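Local coordinates for protein glycoside Hydrolase (Bacteroides uniformis, PDB 5T99) that probably hydrolyses galactosidic bonds of agarose-derived sugars in a gut symbiont, as a family 2 glycoside hydrolase that binds the sugar mimic d-galacto-isofagomine, at residues A[96-101]-A[172-177]; A[178-183]-A[207-212]; A[218-223]-A[273-278]. All blocks are in the same frame, centred on the assembly; numbering follows the deposited sequence.

Contact 1. Residues A[96-101]-A[172-177]. With EDO (1,2-ethanediol), chain M.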
loop_
_atom_site.group_PDB
_atom_site.type_symbol
_atom_site.label_atom_id
_atom_site.label_comp_id
_atom_site.label_asym_id
_atom_site.label_seq_id
_atom_site.Cartn_x
_atom_site.Cartn_y
_atom_site.Cartn_z
ATOM N N ALA A 96 20.075 -32.554 3.880
ATOM C CA ALA A 96 19.812 -33.986 3.661
ATOM C C ALA A 96 18.317 -34.283 3.509
ATOM O O ALA A 96 17.936 -35.154 2.738
ATOM C CB ALA A 96 20.411 -34.819 4.795
ATOM N N GLN A 97 17.484 -33.535 4.231
ATOM C CA GLN A 97 16.022 -33.633 4.107
ATOM C C GLN A 97 15.457 -33.208 2.751
ATOM O O GLN A 97 14.306 -33.520 2.468
ATOM C CB GLN A 97 15.336 -32.808 5.195
ATOM C CG GLN A 97 15.503 -33.380 6.596
ATOM C CD GLN A 97 15.033 -32.420 7.675
ATOM O OE1 GLN A 97 14.155 -32.752 8.472
ATOM N NE2 GLN A 97 15.609 -31.214 7.697
ATOM N N TRP A 98 16.235 -32.489 1.934
ATOM C CA TRP A 98 15.812 -32.117 0.581
ATOM C C TRP A 98 16.132 -33.182 -0.480
ATOM O O TRP A 98 15.814 -32.994 -1.651
ATOM C CB TRP A 98 16.439 -30.785 0.140
ATOM C CG TRP A 98 16.352 -29.660 1.112
ATOM C CD1 TRP A 98 15.524 -29.554 2.191
ATOM C CD2 TRP A 98 17.117 -28.453 1.074
ATOM N NE1 TRP A 98 15.739 -28.356 2.836
ATOM C CE2 TRP A 98 16.705 -27.660 2.163
ATOM C CE3 TRP A 98 18.108 -27.963 0.216
ATOM C CZ2 TRP A 98 17.264 -26.415 2.431
ATOM C CZ3 TRP A 98 18.648 -26.712 0.474
ATOM C CH2 TRP A 98 18.229 -25.957 1.578
ATOM N N LYS A 99 16.785 -34.275 -0.086
ATOM C CA LYS A 99 17.089 -35.391 -0.999
ATOM C C LYS A 99 15.801 -35.947 -1.619
ATOM O O LYS A 99 14.847 -36.241 -0.897
ATOM C CB LYS A 99 17.850 -36.488 -0.232
ATOM C CG LYS A 99 18.243 -37.736 -1.019
ATOM C CD LYS A 99 19.206 -37.433 -2.155
ATOM C CE LYS A 99 19.605 -38.699 -2.903
ATOM N NZ LYS A 99 20.365 -39.661 -2.052
ATOM N N ASP A 100 15.771 -36.033 -2.950
ATOM C CA ASP A 100 14.621 -36.561 -3.723
ATOM C C ASP A 100 13.312 -35.757 -3.609
ATOM O O ASP A 100 12.253 -36.234 -4.030
ATOM C CB ASP A 100 14.375 -38.058 -3.412
ATOM C CG ASP A 100 15.545 -38.948 -3.847
ATOM O OD1 ASP A 100 15.939 -38.866 -5.036
ATOM O OD2 ASP A 100 16.053 -39.728 -3.007
ATOM N N LYS A 101 13.411 -34.534 -3.079
ATOM C CA LYS A 101 12.296 -33.607 -2.964
ATOM C C LYS A 101 12.281 -32.679 -4.158
ATOM O O LYS A 101 13.303 -32.487 -4.818
ATOM C CB LYS A 101 12.425 -32.765 -1.688
ATOM C CG LYS A 101 11.813 -33.339 -0.415
ATOM C CD LYS A 101 11.697 -34.855 -0.387
ATOM C CE LYS A 101 11.344 -35.357 0.998
ATOM N NZ LYS A 101 10.974 -36.796 0.916
ATOM N N VAL A 172 11.520 -13.737 -0.140
ATOM C CA VAL A 172 11.951 -14.881 -0.930
ATOM C C VAL A 172 11.611 -16.127 -0.124
ATOM O O VAL A 172 11.748 -16.122 1.099
ATOM C CB VAL A 172 13.464 -14.801 -1.233
ATOM C CG1 VAL A 172 13.914 -15.978 -2.087
ATOM C CG2 VAL A 172 13.789 -13.492 -1.950
ATOM N N TRP A 173 11.172 -17.184 -0.802
ATOM C CA TRP A 173 10.652 -18.383 -0.133
ATOM C C TRP A 173 11.306 -19.667 -0.651
ATOM O O TRP A 173 11.491 -19.828 -1.851
ATOM C CB TRP A 173 9.132 -18.468 -0.307
ATOM C CG TRP A 173 8.450 -17.254 0.199
ATOM C CD1 TRP A 173 8.090 -16.164 -0.529
ATOM C CD2 TRP A 173 8.098 -16.967 1.556
ATOM N NE1 TRP A 173 7.518 -15.225 0.282
ATOM C CE2 TRP A 173 7.510 -15.688 1.570
ATOM C CE3 TRP A 173 8.224 -17.667 2.763
ATOM C CZ2 TRP A 173 7.032 -15.091 2.741
ATOM C CZ3 TRP A 173 7.756 -17.074 3.937
ATOM C CH2 TRP A 173 7.156 -15.798 3.912
ATOM N N LEU A 174 11.661 -20.555 0.271
ATOM C CA LEU A 174 12.109 -21.898 -0.054
ATOM C C LEU A 174 10.930 -22.854 0.104
ATOM O O LEU A 174 10.274 -22.853 1.139
ATOM C CB LEU A 174 13.252 -22.311 0.885
ATOM C CG LEU A 174 13.724 -23.770 0.846
ATOM C CD1 LEU A 174 14.464 -24.051 -0.450
ATOM C CD2 LEU A 174 14.587 -24.064 2.071
ATOM N N ARG A 175 10.681 -23.669 -0.916
ATOM C CA ARG A 175 9.577 -24.631 -0.918
ATOM C C ARG A 175 10.146 -26.012 -1.189
ATOM O O ARG A 175 10.706 -26.263 -2.264
ATOM C CB ARG A 175 8.532 -24.249 -1.972
ATOM C CG ARG A 175 7.687 -23.049 -1.556
ATOM C CD ARG A 175 7.122 -22.265 -2.732
ATOM N NE ARG A 175 6.711 -20.915 -2.332
ATOM C CZ ARG A 175 6.421 -19.911 -3.171
ATOM N NH1 ARG A 175 6.465 -20.075 -4.505
ATOM N NH2 ARG A 175 6.072 -18.722 -2.668
ATOM N N VAL A 176 10.033 -26.894 -0.199
ATOM C CA VAL A 176 10.519 -28.250 -0.301
ATOM C C VAL A 176 9.285 -29.132 -0.256
ATOM O O VAL A 176 8.587 -29.167 0.758
ATOM C CB VAL A 176 11.481 -28.582 0.855
ATOM C CG1 VAL A 176 11.890 -30.058 0.825
ATOM C CG2 VAL A 176 12.712 -27.691 0.778
ATOM N N ASP A 177 9.008 -29.826 -1.357
ATOM C CA ASP A 177 7.831 -30.681 -1.462
ATOM C C ASP A 177 8.185 -32.132 -1.796
ATOM O O ASP A 177 9.242 -32.401 -2.359
ATOM C CB ASP A 177 6.885 -30.122 -2.526
ATOM C CG ASP A 177 6.146 -28.888 -2.055
ATOM O OD1 ASP A 177 4.993 -29.024 -1.613
ATOM O OD2 ASP A 177 6.722 -27.782 -2.109
HETATM C C1 EDO M . 17.733 -33.336 -4.656
HETATM O O1 EDO M . 17.913 -34.731 -4.374
HETATM C C2 EDO M . 16.756 -33.089 -5.802
HETATM O O2 EDO M . 15.576 -33.903 -5.705
#
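With chi1 of -48°, Trp98 carries its indole on the side of CB opposite the carbonyl carbon and reaches strand 172-177, although its CB does not point there. Val176 meets it with CG1 set anti to the backbone N (chi1 174°), a torsion that divides the work of its two methyls. CG2 sits over one face of the five-membered ring, 3.9 Å from the centroid and 23° off the normal, a CH-pi contact. CG1 faces mainly CB and CG of Lys101, 3.5 Å from CG, and still borders Trp98 CD1. The side chains of Trp98 and Val176 run at about a right angle, while Trp98 and Leu174 approach one another from opposite directions, Leu174 CD2 coming obliquely to 3.6 Å from Trp98 CZ2. One indole thus covers two alternate residues on the same side of the strand.

Here a loop that crosses between the two sheets of the beta sandwich formed by the family 2 sugar-binding domain packs on a strand of one of them. The loop leads from strand 86-93 of one sheet into strand 102-107 of the other, where 102-107 pairs with 172-177. Leu141, from another loop, also touches Trp98, and Val103 and Ile105 pack on Leu174.

Lys101 sits beside the end of the strand, its CB 3.3 Å from Asp177 O. Its chain bends at chi2, and NZ hydrogen-bonds to Asn178 OD1, while the Asp177 carboxylate pairs with Arg104. The loop's own shape comes from a type II turn from Trp98 to Lys101, closed by Lys101 N to Trp98 O at 3.2 Å. An ethanediol, probably from the crystallisation liquor, bridges two residues of this turn, accepting from Asp100 N through O1 at 2.9 Å and donating from O2 to Lys101 O at 2.8 Å.

Contact 2. Residues A[178-183]-A[207-212]; sequences NKVYIP and VKNATF
Tyr181 overlaps Lys208 with one face of its ring: Lys208 CB stands 4.2 Å from the ring centroid and 22° off the normal, a CH-pi contact displaced toward the rim. The two residues form a hydrogen-bonded pair of the antiparallel hairpin made by strands 180-194 and 198-209, in the domain that in family 2 enzymes has an immunoglobulin-like sandwich fold. Tyr181 CG lies between its backbone N and carbonyl carbon (chi1 68°), which brings the ring over Lys208; the two side chains lie side by side and point the same way, the phenol OH 3.8 Å from Lys208 CG. Ala210 CB meets the edge of the same ring.

Backbone bonds set the pairing. Lys208 N donates to Tyr181 O at 2.7 Å, Tyr181 N returns a bond to Lys208 O at 3.1 Å, and beyond the last bridge Ala210 N reaches Lys179 O at 2.6 Å.

On the other face Val180 CG1 packs obliquely on Val207 CG1 at 3.8 Å, and both valines also touch Ile274 of strand 268-276. Val180 CG2 spreads toward Thr211 CG2. There the second strand ends in an Asx turn: Asn209 OD1 takes a bond from Thr211 OG1, in the carbonyl plane on a lone pair at 2.8 Å, and another from Thr211 N, tilted out of that plane, at 3.1 Å.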
loop_
_atom_site.group_PDB
_atom_site.type_symbol
_atom_site.label_atom_id
_atom_site.label_comp_id
_atom_site.label_asym_id
_atom_site.label_seq_id
_atom_site.Cartn_x
_atom_site.Cartn_y
_atom_site.Cartn_z
ATOM N N ASN A 178 7.290 -33.056 -1.438
ATOM C CA ASN A 178 7.304 -34.415 -1.986
ATOM C C ASN A 178 6.815 -34.343 -3.425
ATOM O O ASN A 178 6.342 -33.299 -3.866
ATOM C CB ASN A 178 6.421 -35.357 -1.164
ATOM C CG ASN A 178 6.904 -35.495 0.266
ATOM O OD1 ASN A 178 8.035 -35.918 0.508
ATOM N ND2 ASN A 178 6.072 -35.110 1.221
ATOM N N LYS A 179 6.926 -35.447 -4.155
ATOM C CA LYS A 179 6.649 -35.437 -5.593
ATOM C C LYS A 179 5.150 -35.409 -5.991
ATOM O O LYS A 179 4.830 -35.278 -7.190
ATOM C CB LYS A 179 7.386 -36.586 -6.269
ATOM C CG LYS A 179 8.891 -36.379 -6.256
ATOM C CD LYS A 179 9.625 -37.509 -6.955
ATOM C CE LYS A 179 11.131 -37.371 -6.792
ATOM N NZ LYS A 179 11.871 -38.149 -7.824
ATOM N N VAL A 180 4.250 -35.527 -5.008
ATOM C CA VAL A 180 2.842 -35.197 -5.189
ATOM C C VAL A 180 2.525 -33.988 -4.311
ATOM O O VAL A 180 2.586 -34.066 -3.082
ATOM C CB VAL A 180 1.920 -36.379 -4.832
ATOM C CG1 VAL A 180 0.478 -36.066 -5.213
ATOM C CG2 VAL A 180 2.383 -37.653 -5.534
ATOM N N TYR A 181 2.175 -32.873 -4.943
ATOM C CA TYR A 181 2.026 -31.605 -4.220
ATOM C C TYR A 181 1.206 -30.569 -4.981
ATOM O O TYR A 181 1.002 -30.665 -6.205
ATOM C CB TYR A 181 3.406 -30.989 -3.927
ATOM C CG TYR A 181 4.118 -30.533 -5.192
ATOM C CD1 TYR A 181 4.167 -29.187 -5.550
ATOM C CD2 TYR A 181 4.705 -31.460 -6.053
ATOM C CE1 TYR A 181 4.799 -28.778 -6.716
ATOM C CE2 TYR A 181 5.333 -31.062 -7.231
ATOM C CZ TYR A 181 5.383 -29.727 -7.557
ATOM O OH TYR A 181 6.009 -29.353 -8.724
ATOM N N ILE A 182 0.798 -29.551 -4.229
ATOM C CA ILE A 182 0.104 -28.377 -4.757
ATOM C C ILE A 182 1.145 -27.348 -5.244
ATOM O O ILE A 182 1.904 -26.834 -4.428
ATOM C CB ILE A 182 -0.816 -27.774 -3.664
ATOM C CG1 ILE A 182 -1.922 -28.777 -3.305
ATOM C CG2 ILE A 182 -1.424 -26.453 -4.110
ATOM C CD1 ILE A 182 -2.549 -28.532 -1.951
ATOM N N PRO A 183 1.182 -27.044 -6.567
ATOM C CA PRO A 183 2.130 -26.055 -7.122
ATOM C C PRO A 183 1.711 -24.638 -6.794
ATOM O O PRO A 183 0.705 -24.458 -6.094
ATOM C CB PRO A 183 2.064 -26.309 -8.623
ATOM C CG PRO A 183 0.668 -26.789 -8.840
ATOM C CD PRO A 183 0.275 -27.555 -7.609
ATOM N N VAL A 207 -3.211 -30.210 -8.247
ATOM C CA VAL A 207 -2.206 -31.149 -7.741
ATOM C C VAL A 207 -1.287 -31.561 -8.880
ATOM O O VAL A 207 -1.759 -31.895 -9.974
ATOM C CB VAL A 207 -2.847 -32.404 -7.101
ATOM C CG1 VAL A 207 -1.768 -33.352 -6.587
ATOM C CG2 VAL A 207 -3.796 -32.007 -5.977
ATOM N N LYS A 208 0.016 -31.523 -8.607
ATOM C CA LYS A 208 1.047 -31.932 -9.551
ATOM C C LYS A 208 1.574 -33.307 -9.138
ATOM O O LYS A 208 1.871 -33.536 -7.959
ATOM C CB LYS A 208 2.185 -30.906 -9.551
ATOM C CG LYS A 208 3.267 -31.121 -10.605
ATOM C CD LYS A 208 2.763 -30.775 -12.004
ATOM C CE LYS A 208 3.854 -30.909 -13.058
ATOM N NZ LYS A 208 4.290 -32.330 -13.199
ATOM N N ASN A 209 1.682 -34.207 -10.115
ATOM C CA ASN A 209 2.225 -35.557 -9.915
ATOM C C ASN A 209 3.594 -35.653 -10.599
ATOM O O ASN A 209 3.686 -35.946 -11.793
ATOM C CB ASN A 209 1.263 -36.611 -10.486
ATOM C CG ASN A 209 1.731 -38.041 -10.236
ATOM O OD1 ASN A 209 2.793 -38.270 -9.657
ATOM N ND2 ASN A 209 0.926 -39.011 -10.667
ATOM N N ALA A 210 4.647 -35.415 -9.821
ATOM C CA ALA A 210 6.025 -35.516 -10.310
ATOM C C ALA A 210 6.621 -36.927 -10.172
ATOM O O ALA A 210 7.815 -37.076 -10.392
ATOM C CB ALA A 210 6.916 -34.489 -9.602
ATOM N N THR A 211 5.825 -37.946 -9.804
ATOM C CA THR A 211 6.309 -39.344 -9.807
ATOM C C THR A 211 6.278 -39.902 -11.236
ATOM O O THR A 211 5.841 -39.210 -12.168
ATOM C CB THR A 211 5.506 -40.298 -8.868
ATOM O OG1 THR A 211 4.242 -40.653 -9.455
ATOM C CG2 THR A 211 5.296 -39.694 -7.479
ATOM N N PHE A 212 6.733 -41.150 -11.400
ATOM C CA PHE A 212 6.621 -41.870 -12.682
ATOM C C PHE A 212 5.414 -42.820 -12.714
ATOM O O PHE A 212 5.320 -43.673 -13.597
ATOM C CB PHE A 212 7.937 -42.609 -13.021
ATOM C CG PHE A 212 9.079 -41.686 -13.387
ATOM C CD1 PHE A 212 9.025 -40.915 -14.557
ATOM C CD2 PHE A 212 10.207 -41.582 -12.574
ATOM C CE1 PHE A 212 10.070 -40.055 -14.899
ATOM C CE2 PHE A 212 11.253 -40.728 -12.914
ATOM C CZ PHE A 212 11.186 -39.963 -14.075
#

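Contact 3. Residues A[218-223]-A[273-278]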
loop_
_atom_site.group_PDB
_atom_site.type_symbol
_atom_site.label_atom_id
_atom_site.label_comp_id
_atom_site.label_asym_id
_atom_site.label_seq_id
_atom_site.Cartn_x
_atom_site.Cartn_y
_atom_site.Cartn_z
ATOM N N ASN A 218 -6.140 -38.267 -2.308
ATOM C CA ASN A 218 -7.195 -37.696 -1.474
ATOM C C ASN A 218 -6.803 -36.305 -0.995
ATOM O O ASN A 218 -5.631 -36.020 -0.784
ATOM C CB ASN A 218 -7.524 -38.614 -0.285
ATOM C CG ASN A 218 -8.303 -39.856 -0.704
ATOM O OD1 ASN A 218 -9.025 -39.852 -1.696
ATOM N ND2 ASN A 218 -8.160 -40.925 0.062
ATOM N N ILE A 219 -7.808 -35.452 -0.842
ATOM C CA ILE A 219 -7.619 -34.070 -0.435
ATOM C C ILE A 219 -8.491 -33.824 0.780
ATOM O O ILE A 219 -9.674 -34.136 0.741
ATOM C CB ILE A 219 -8.047 -33.086 -1.545
ATOM C CG1 ILE A 219 -7.250 -33.334 -2.833
ATOM C CG2 ILE A 219 -7.871 -31.636 -1.093
ATOM C CD1 ILE A 219 -7.914 -32.780 -4.074
ATOM N N ARG A 220 -7.905 -33.268 1.842
ATOM C CA ARG A 220 -8.646 -32.886 3.034
ATOM C C ARG A 220 -8.508 -31.396 3.298
ATOM O O ARG A 220 -7.436 -30.922 3.695
ATOM C CB ARG A 220 -8.159 -33.657 4.250
ATOM C CG ARG A 220 -9.050 -33.474 5.463
ATOM C CD ARG A 220 -8.407 -34.035 6.714
ATOM N NE ARG A 220 -8.144 -35.467 6.573
ATOM C CZ ARG A 220 -7.348 -36.178 7.373
ATOM N NH1 ARG A 220 -6.721 -35.610 8.401
ATOM N NH2 ARG A 220 -7.179 -37.476 7.139
ATOM N N HIS A 221 -9.617 -30.682 3.102
ATOM C CA HIS A 221 -9.716 -29.253 3.407
ATOM C C HIS A 221 -10.225 -29.032 4.824
ATOM O O HIS A 221 -11.388 -29.327 5.101
ATOM C CB HIS A 221 -10.690 -28.569 2.450
ATOM C CG HIS A 221 -10.257 -28.600 1.025
ATOM N ND1 HIS A 221 -9.056 -28.073 0.603
ATOM C CD2 HIS A 221 -10.878 -29.066 -0.085
ATOM C CE1 HIS A 221 -8.945 -28.233 -0.702
ATOM N NE2 HIS A 221 -10.039 -28.831 -1.146
ATOM N N SER A 222 -9.369 -28.497 5.693
ATOM C CA SER A 222 -9.772 -28.048 7.029
ATOM C C SER A 222 -9.947 -26.521 7.062
ATOM O O SER A 222 -8.986 -25.767 6.828
ATOM C CB SER A 222 -8.745 -28.483 8.075
ATOM O OG SER A 222 -8.655 -29.892 8.121
ATOM N N ILE A 223 -11.178 -26.085 7.345
ATOM C CA ILE A 223 -11.512 -24.674 7.455
ATOM C C ILE A 223 -11.422 -24.284 8.909
ATOM O O ILE A 223 -12.148 -24.810 9.746
ATOM C CB ILE A 223 -12.900 -24.360 6.880
ATOM C CG1 ILE A 223 -12.854 -24.580 5.363
ATOM C CG2 ILE A 223 -13.291 -22.919 7.190
ATOM C CD1 ILE A 223 -14.191 -24.506 4.673
ATOM N N GLU A 273 -4.624 -30.601 2.779
ATOM C CA GLU A 273 -3.687 -31.718 2.918
ATOM C C GLU A 273 -3.909 -32.668 1.752
ATOM O O GLU A 273 -5.058 -32.972 1.412
ATOM C CB GLU A 273 -3.903 -32.428 4.262
ATOM C CG GLU A 273 -3.350 -31.626 5.440
ATOM C CD GLU A 273 -3.862 -32.061 6.811
ATOM O OE1 GLU A 273 -4.968 -32.629 6.919
ATOM O OE2 GLU A 273 -3.161 -31.799 7.809
ATOM N N ILE A 274 -2.820 -33.092 1.112
ATOM C CA ILE A 274 -2.873 -34.083 0.043
ATOM C C ILE A 274 -2.418 -35.435 0.590
ATOM O O ILE A 274 -1.424 -35.498 1.330
ATOM C CB ILE A 274 -1.961 -33.677 -1.130
ATOM C CG1 ILE A 274 -2.306 -32.258 -1.610
ATOM C CG2 ILE A 274 -2.052 -34.689 -2.269
ATOM C CD1 ILE A 274 -3.734 -32.081 -2.077
ATOM N N TYR A 275 -3.124 -36.509 0.222
ATOM C CA TYR A 275 -2.747 -37.865 0.645
ATOM C C TYR A 275 -2.590 -38.797 -0.530
ATOM O O TYR A 275 -3.382 -38.751 -1.475
ATOM C CB TYR A 275 -3.754 -38.474 1.620
ATOM C CG TYR A 275 -3.858 -37.720 2.907
ATOM C CD1 TYR A 275 -3.084 -38.071 4.014
ATOM C CD2 TYR A 275 -4.726 -36.638 3.025
ATOM C CE1 TYR A 275 -3.180 -37.364 5.196
ATOM C CE2 TYR A 275 -4.825 -35.930 4.195
ATOM C CZ TYR A 275 -4.057 -36.283 5.274
ATOM O OH TYR A 275 -4.177 -35.547 6.432
ATOM N N ASP A 276 -1.565 -39.648 -0.434
ATOM C CA ASP A 276 -1.343 -40.773 -1.338
ATOM C C ASP A 276 -1.559 -42.018 -0.486
ATOM O O ASP A 276 -0.679 -42.411 0.291
ATOM C CB ASP A 276 0.081 -40.722 -1.915
ATOM C CG ASP A 276 0.323 -41.755 -3.012
ATOM O OD1 ASP A 276 -0.608 -42.521 -3.354
ATOM O OD2 ASP A 276 1.463 -41.791 -3.541
ATOM N N GLY A 277 -2.740 -42.617 -0.611
ATOM C CA GLY A 277 -3.203 -43.631 0.331
ATOM C C GLY A 277 -3.202 -43.094 1.758
ATOM O O GLY A 277 -3.725 -42.006 2.029
ATOM N N LYS A 278 -2.597 -43.844 2.672
ATOM C CA LYS A 278 -2.453 -43.384 4.061
ATOM C C LYS A 278 -1.438 -42.250 4.298
ATOM O O LYS A 278 -1.464 -41.624 5.352
ATOM C CB LYS A 278 -2.112 -44.558 4.974
ATOM C CG LYS A 278 -0.724 -45.147 4.786
ATOM C CD LYS A 278 -0.618 -46.519 5.444
ATOM C CE LYS A 278 0.733 -47.176 5.168
ATOM N NZ LYS A 278 1.852 -46.343 5.682
HETATM O O HOH W 1 -6.310 -41.159 1.932
HETATM O O HOH W 2 -5.511 -32.973 9.531
#
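Ile219 and Ile274 carry the tight side of this contact, lying side by side and pointing the same way with Ile219 CG1 3.8 Å from Ile274 CD1. They are a non-hydrogen-bonded pair in an antiparallel sheet, where strands 215-224 and 268-276 are the inner two of four. Thr205 and Val207 of strand 198-209 touch this isoleucine face, so it packs against the facing sheet of the sandwich. Each flanking pair, Asn218 with Tyr275 and Arg220 with Glu273, is closed by two backbone bonds, among them Tyr275 N to Asn218 O at 2.7 Å.

The opposite face is looser and wetter. Arg220 extends with CG anti to its backbone N (chi1 -170°) and then bends at chi3, which brings the guanidinium to the phenol end of Tyr275, the two planes 29° apart. Tyr275 OH sits over a guanidinium face, 3.2 Å from Arg220 NH1, at an angle too poor for a hydrogen bond. Glu273 OE1 lies 3.8 Å from the same NH1, a long salt bridge in which the oxygen stands well out of the guanidinium plane, with no N-H directed at it. A water joins the charges, donating to Glu273 OE1 at 2.7 Å and accepting weakly from Arg220 NH1. A second water takes a bond from Asn218 ND2 at 2.6 Å and gives one to Gly277 O.

Attraction between Arg220 and Glu273 is therefore probably electrostatic and water-mediated, leaving directional bonding across the strands to the main chain.

Followed from the N terminus, the three contacts close in series: none encloses or crosses another. Contact 1 closes a long loop through the sugar-binding domain and finishes where strand 172-177 runs out. Contact 2 begins at the next residue and ties the open ends of the hairpin of strands 180-194 and 198-209; it also reaches back to the turn of contact 1, where Asp100 O lies 3.2 Å from Lys179 CE. Contact 3 then closes the loop from 218 to 278 in the neighbouring sheet. Ile274 joins it to contact 2, its CD1 lying 3.7 Å from Ile182 CD1. Contacts 1 and 3 do not touch; contact 2, itself in the second sandwich, touches both and lies where the sugar-binding domain meets it.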